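Local coordinates for type IV pilus assembly protein PilF (PDB 5OIU), which hydrolyses ATP as an AAA+ motor that powers assembly of type IVa pili, at the interface of chains A and B. Sequence-based numbering; all coordinates share one arbitrary frame. Chains: chain A/B, Type IV pilus assembly protein PilF.

Contact 1: the interface of chains A and B. Residues chain A 231, 234-235; chain B 382-383, 385-387, 389.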
loop_
_atom_site.group_PDB
_atom_site.type_symbol
_atom_site.label_atom_id
_atom_site.label_comp_id
_atom_site.label_asym_id
_atom_site.label_seq_id
_atom_site.Cartn_x
_atom_site.Cartn_y
_atom_site.Cartn_z
ATOM N N GLU A 231 -8.172 30.826 -0.798
ATOM C CA GLU A 231 -7.056 31.254 -1.636
ATOM C C GLU A 231 -7.481 32.356 -2.603
ATOM O O GLU A 231 -6.734 33.314 -2.842
ATOM C CB GLU A 231 -6.502 30.061 -2.407
ATOM C CG GLU A 231 -5.269 30.368 -3.213
ATOM C CD GLU A 231 -4.887 29.238 -4.128
ATOM O OE1 GLU A 231 -4.323 29.525 -5.205
ATOM O OE2 GLU A 231 -5.151 28.061 -3.784
ATOM N N LEU A 234 -7.570 35.651 -0.488
ATOM C CA LEU A 234 -6.230 36.128 -0.169
ATOM C C LEU A 234 -5.542 36.679 -1.404
ATOM O O LEU A 234 -4.696 37.573 -1.300
ATOM C CB LEU A 234 -5.405 34.997 0.445
ATOM C CG LEU A 234 -5.974 34.479 1.760
ATOM C CD1 LEU A 234 -5.340 33.140 2.136
ATOM C CD2 LEU A 234 -5.807 35.507 2.872
ATOM N N THR A 235 -5.912 36.169 -2.581
ATOM C CA THR A 235 -5.305 36.580 -3.837
ATOM C C THR A 235 -5.759 37.963 -4.266
ATOM O O THR A 235 -5.049 38.617 -5.033
ATOM C CB THR A 235 -5.630 35.543 -4.919
ATOM O OG1 THR A 235 -5.180 34.255 -4.480
ATOM C CG2 THR A 235 -4.959 35.876 -6.251
ATOM N N GLU B 382 -0.567 38.583 2.840
ATOM C CA GLU B 382 -1.646 37.917 2.108
ATOM C C GLU B 382 -1.101 37.135 0.927
ATOM O O GLU B 382 -1.519 35.996 0.683
ATOM C CB GLU B 382 -2.688 38.934 1.628
ATOM C CG GLU B 382 -3.719 39.335 2.680
ATOM C CD GLU B 382 -3.173 40.322 3.723
ATOM O OE1 GLU B 382 -2.194 41.057 3.433
ATOM O OE2 GLU B 382 -3.746 40.365 4.836
ATOM N N GLU B 383 -0.168 37.733 0.176
ATOM C CA GLU B 383 0.438 37.028 -0.950
ATOM C C GLU B 383 1.053 35.700 -0.508
ATOM O O GLU B 383 0.832 34.654 -1.136
ATOM C CB GLU B 383 1.485 37.922 -1.614
ATOM C CG GLU B 383 0.881 38.900 -2.577
ATOM C CD GLU B 383 0.334 38.217 -3.829
ATOM O OE1 GLU B 383 1.136 37.586 -4.548
ATOM O OE2 GLU B 383 -0.888 38.308 -4.104
ATOM N N LEU B 385 0.380 33.977 2.259
ATOM C CA LEU B 385 -0.720 33.112 2.655
ATOM C C LEU B 385 -1.408 32.528 1.433
ATOM O O LEU B 385 -1.801 31.357 1.433
ATOM C CB LEU B 385 -1.716 33.886 3.517
ATOM C CG LEU B 385 -1.173 34.339 4.861
ATOM C CD1 LEU B 385 -2.232 35.095 5.608
ATOM C CD2 LEU B 385 -0.699 33.137 5.659
ATOM N N ALA B 386 -1.536 33.323 0.365
ATOM C CA ALA B 386 -2.219 32.833 -0.828
ATOM C C ALA B 386 -1.497 31.631 -1.431
ATOM O O ALA B 386 -2.145 30.663 -1.850
ATOM C CB ALA B 386 -2.354 33.960 -1.850
ATOM N N ARG B 387 -0.149 31.658 -1.447
ATOM C CA ARG B 387 0.664 30.672 -2.157
ATOM C C ARG B 387 0.929 29.402 -1.371
ATOM O O ARG B 387 1.513 28.466 -1.931
ATOM C CB ARG B 387 2.030 31.249 -2.540
ATOM C CG ARG B 387 1.984 32.402 -3.479
ATOM C CD ARG B 387 1.157 32.061 -4.684
ATOM N NE ARG B 387 1.074 33.241 -5.523
ATOM C CZ ARG B 387 0.031 34.051 -5.556
ATOM N NH1 ARG B 387 -1.030 33.783 -4.812
ATOM N NH2 ARG B 387 0.045 35.115 -6.352
ATOM N N ILE B 389 -1.131 27.227 0.738
ATOM C CA ILE B 389 -2.224 26.422 1.282
ATOM C C ILE B 389 -2.183 25.017 0.700
ATOM O O ILE B 389 -2.384 24.825 -0.509
ATOM C CB ILE B 389 -3.590 27.045 1.006
ATOM C CG1 ILE B 389 -3.541 28.557 1.120
ATOM C CG2 ILE B 389 -4.578 26.513 1.987
ATOM C CD1 ILE B 389 -4.837 29.150 0.734
HETATM O O HOH W 1 -2.849 39.313 -2.549
#

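Contact 2: the interface of chains A and B. Residues chain A 206, 209-210; chain B 79, 95, 97-99, 106, 108.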
loop_
_atom_site.group_PDB
_atom_site.type_symbol
_atom_site.label_atom_id
_atom_site.label_comp_id
_atom_site.label_asym_id
_atom_site.label_seq_id
_atom_site.Cartn_x
_atom_site.Cartn_y
_atom_site.Cartn_z
ATOM N N ALA A 206 -9.682 26.483 -11.703
ATOM C CA ALA A 206 -9.589 27.095 -13.027
ATOM C C ALA A 206 -9.950 28.573 -12.976
ATOM O O ALA A 206 -9.367 29.385 -13.706
ATOM C CB ALA A 206 -10.495 26.370 -14.018
ATOM N N ARG A 209 -7.259 31.172 -12.794
ATOM C CA ARG A 209 -6.563 31.572 -14.011
ATOM C C ARG A 209 -7.474 32.304 -14.993
ATOM O O ARG A 209 -7.069 32.562 -16.131
ATOM C CB ARG A 209 -5.930 30.341 -14.671
ATOM C CG ARG A 209 -5.164 29.429 -13.671
ATOM C CD ARG A 209 -4.832 28.030 -14.260
ATOM N NE ARG A 209 -5.531 26.888 -13.632
ATOM C CZ ARG A 209 -6.352 26.037 -14.274
ATOM N NH1 ARG A 209 -6.937 25.033 -13.620
ATOM N NH2 ARG A 209 -6.613 26.190 -15.570
ATOM N N GLN A 210 -8.679 32.679 -14.567
ATOM C CA GLN A 210 -9.653 33.342 -15.422
ATOM C C GLN A 210 -9.731 34.836 -15.166
ATOM O O GLN A 210 -10.674 35.490 -15.629
ATOM C CB GLN A 210 -11.036 32.720 -15.249
ATOM C CG GLN A 210 -11.215 31.422 -15.971
ATOM C CD GLN A 210 -11.648 31.621 -17.407
ATOM O OE1 GLN A 210 -12.586 32.360 -17.682
ATOM N NE2 GLN A 210 -10.972 30.947 -18.332
ATOM N N GLN B 79 -8.991 23.630 -19.433
ATOM C CA GLN B 79 -7.591 23.381 -19.734
ATOM C C GLN B 79 -6.833 24.687 -19.589
ATOM O O GLN B 79 -7.435 25.748 -19.401
ATOM C CB GLN B 79 -7.419 22.810 -21.151
ATOM C CG GLN B 79 -8.678 22.121 -21.682
ATOM C CD GLN B 79 -8.523 21.556 -23.094
ATOM O OE1 GLN B 79 -7.472 21.006 -23.456
ATOM N NE2 GLN B 79 -9.585 21.678 -23.896
ATOM N N ARG B 95 -0.532 33.488 -20.865
ATOM C CA ARG B 95 -1.122 32.364 -20.155
ATOM C C ARG B 95 -2.559 32.201 -20.645
ATOM O O ARG B 95 -3.352 33.144 -20.562
ATOM C CB ARG B 95 -1.073 32.607 -18.645
ATOM C CG ARG B 95 -1.408 31.387 -17.770
ATOM C CD ARG B 95 -2.047 31.817 -16.451
ATOM N NE ARG B 95 -3.160 32.747 -16.647
ATOM C CZ ARG B 95 -3.587 33.602 -15.724
ATOM N NH1 ARG B 95 -2.986 33.629 -14.537
ATOM N NH2 ARG B 95 -4.601 34.432 -15.991
ATOM N N SER B 97 -6.256 30.228 -20.550
ATOM C CA SER B 97 -7.167 29.433 -19.727
ATOM C C SER B 97 -8.521 29.325 -20.416
ATOM O O SER B 97 -9.174 30.341 -20.669
ATOM C CB SER B 97 -7.331 30.056 -18.341
ATOM O OG SER B 97 -8.514 29.586 -17.717
ATOM N N THR B 98 -8.947 28.108 -20.727
ATOM C CA THR B 98 -10.309 27.924 -21.201
ATOM C C THR B 98 -11.147 27.335 -20.081
ATOM O O THR B 98 -10.634 26.629 -19.210
ATOM C CB THR B 98 -10.401 27.015 -22.430
ATOM O OG1 THR B 98 -9.802 25.750 -22.133
ATOM C CG2 THR B 98 -9.740 27.661 -23.632
ATOM N N LEU B 99 -12.447 27.623 -20.132
ATOM C CA LEU B 99 -13.366 27.268 -19.078
ATOM C C LEU B 99 -14.793 27.186 -19.600
ATOM O O LEU B 99 -15.303 28.154 -20.181
ATOM C CB LEU B 99 -13.269 28.288 -17.961
ATOM C CG LEU B 99 -14.281 28.061 -16.854
ATOM C CD1 LEU B 99 -13.605 27.369 -15.660
ATOM C CD2 LEU B 99 -14.813 29.433 -16.513
ATOM N N LYS B 106 -15.287 29.905 -22.498
ATOM C CA LYS B 106 -14.697 31.218 -22.326
ATOM C C LYS B 106 -13.183 31.065 -22.285
ATOM O O LYS B 106 -12.663 30.100 -21.716
ATOM C CB LYS B 106 -15.197 31.886 -21.038
ATOM C CG LYS B 106 -14.308 33.044 -20.568
ATOM C CD LYS B 106 -14.893 33.893 -19.441
ATOM C CE LYS B 106 -14.043 35.149 -19.317
ATOM N NZ LYS B 106 -14.329 36.041 -18.181
ATOM N N VAL B 108 -9.504 33.151 -21.427
ATOM C CA VAL B 108 -8.786 34.275 -20.848
ATOM C C VAL B 108 -7.313 34.089 -21.179
ATOM O O VAL B 108 -6.743 33.025 -20.908
ATOM C CB VAL B 108 -8.999 34.361 -19.327
ATOM C CG1 VAL B 108 -8.188 35.519 -18.738
ATOM C CG2 VAL B 108 -10.471 34.506 -18.996
HETATM O O HOH W 2 -14.359 34.084 -16.293
#

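Contact 1: the interface of chains A and B
A:Glu231 meets the C-terminal end of chain B with its CG anti to the backbone N (chi1 -175°) and the rest of the chain extended, which carries its methylenes out to B:Ala386 and B:Ile389. A:Leu234, one turn further along helix 223-235, instead turns its CG beside the backbone N (chi1 -62°), and this sends CD1 toward helix 381-387. The glutamate CG rests 3.4 Å from the main-chain O of B:Ala386. Behind it, CB of A:Glu231 takes the tip of B:Ile389, with CD1 at 3.7 Å, and the two side chains cross obliquely. CD1 of A:Leu234 lies against CB of B:Leu385 at 3.9 Å, while its own CB faces the methyl of B:Ala386, CB to CB, at 4.0 Å. That same methyl also faces OG1 of A:Thr235, and a side chain this small probably allows the close approach of the helices. No direct polar bond crosses this patch. A water bridges the two sides, 2.8 Å from O of A:Leu234 near the helix end and 2.7 Å from OE2 of B:Glu383. The other carboxylate oxygen of that glutamate, OE1, forms a salt bridge with NH2 of B:Arg387 at 3.2 Å, which would hold the carboxylate turned toward the water. The arginine's NH1 points toward A:Thr235 without bonding to it. OE1 of A:Glu231 lies 5.4 Å from NH1 of B:Arg387, not in contact, so a weak attraction between the opposite charges is possible. Together, these mainly apolar contacts set the last helix of one subunit against a helix of its neighbour, joining two copies in the six-subunit ATPase.

Contact 2: the interface of chains A and B
A:Gln210 pushes its carboxamide onto the sheet of chain B, between B:Ser97, B:Leu99 and B:Val108, and buries 73 Å² there. The chain is bent at chi2 (-86°), which lays the amide between B:Leu99 and B:Val108. At one end NE2 donates to the hydroxyl OG of B:Ser97 at 2.9 Å, a nearly straight bond (166° at H) whose acceptor lies almost in the amide plane. The carbonyl O of the same serine is also near NE2, but the N-H points away from it. At the other end OE1 passes alongside the methylenes of B:Lys106, the two side chains running in opposite directions. A water 2.8 Å from OE1 connects it to the lysine NZ. The amide is sandwiched, one carbon over each face: CG2 of B:Val108 sits 3.5 Å from CD, and CB of B:Leu99 packs against that carbon from the opposite side. An alanine here would probably leave OG of B:Ser97 without its cross-interface donor and open a gap between B:Leu99 and B:Val108.

A:Arg209, with 63 Å² buried, contributes its main chain, the root of its side chain and an edge of its guanidinium. Its CB meets CB of B:Ser97 at 3.9 Å, and the guanidinium of B:Arg95 lies with one face over its CA. NH2 of B:Arg95 comes to 3.1 Å from O of A:Arg209, yet its N-H is directed away, so the pair is a close approach and not a hydrogen bond; the positive charge may still stabilise the carbonyl dipole. The A:Arg209 side chain bends back at chi3, laying its own guanidinium against A:Ala206 of the same chain. At the edge of that guanidinium the main-chain O of B:Gln79 lies in plane, 3.9 Å from NH2 of A:Arg209, too far to count as a bond. The methyl CB of A:Ala206 in turn touches CD1 of B:Leu99 at 3.7 Å.

Contact 1 and contact 2 lie on the same interface of chains A and B, the centres of their C-alpha atoms about 20 Å apart, and share no residue. Chain A offers helix 223-235 to contact 1, and the end of helix 200-207 with the following loop to contact 2. Chain B answers with its last helix, 381-387, and with strands 90-101 and 104-111. Chain A thus touches two well-separated stretches of its neighbour's sequence. Strand 79-87, bordering contact 2, carries ATP-pocket residue B:Arg82, so shifts between subunits could accompany changes at the nucleotide during the motor's cycle.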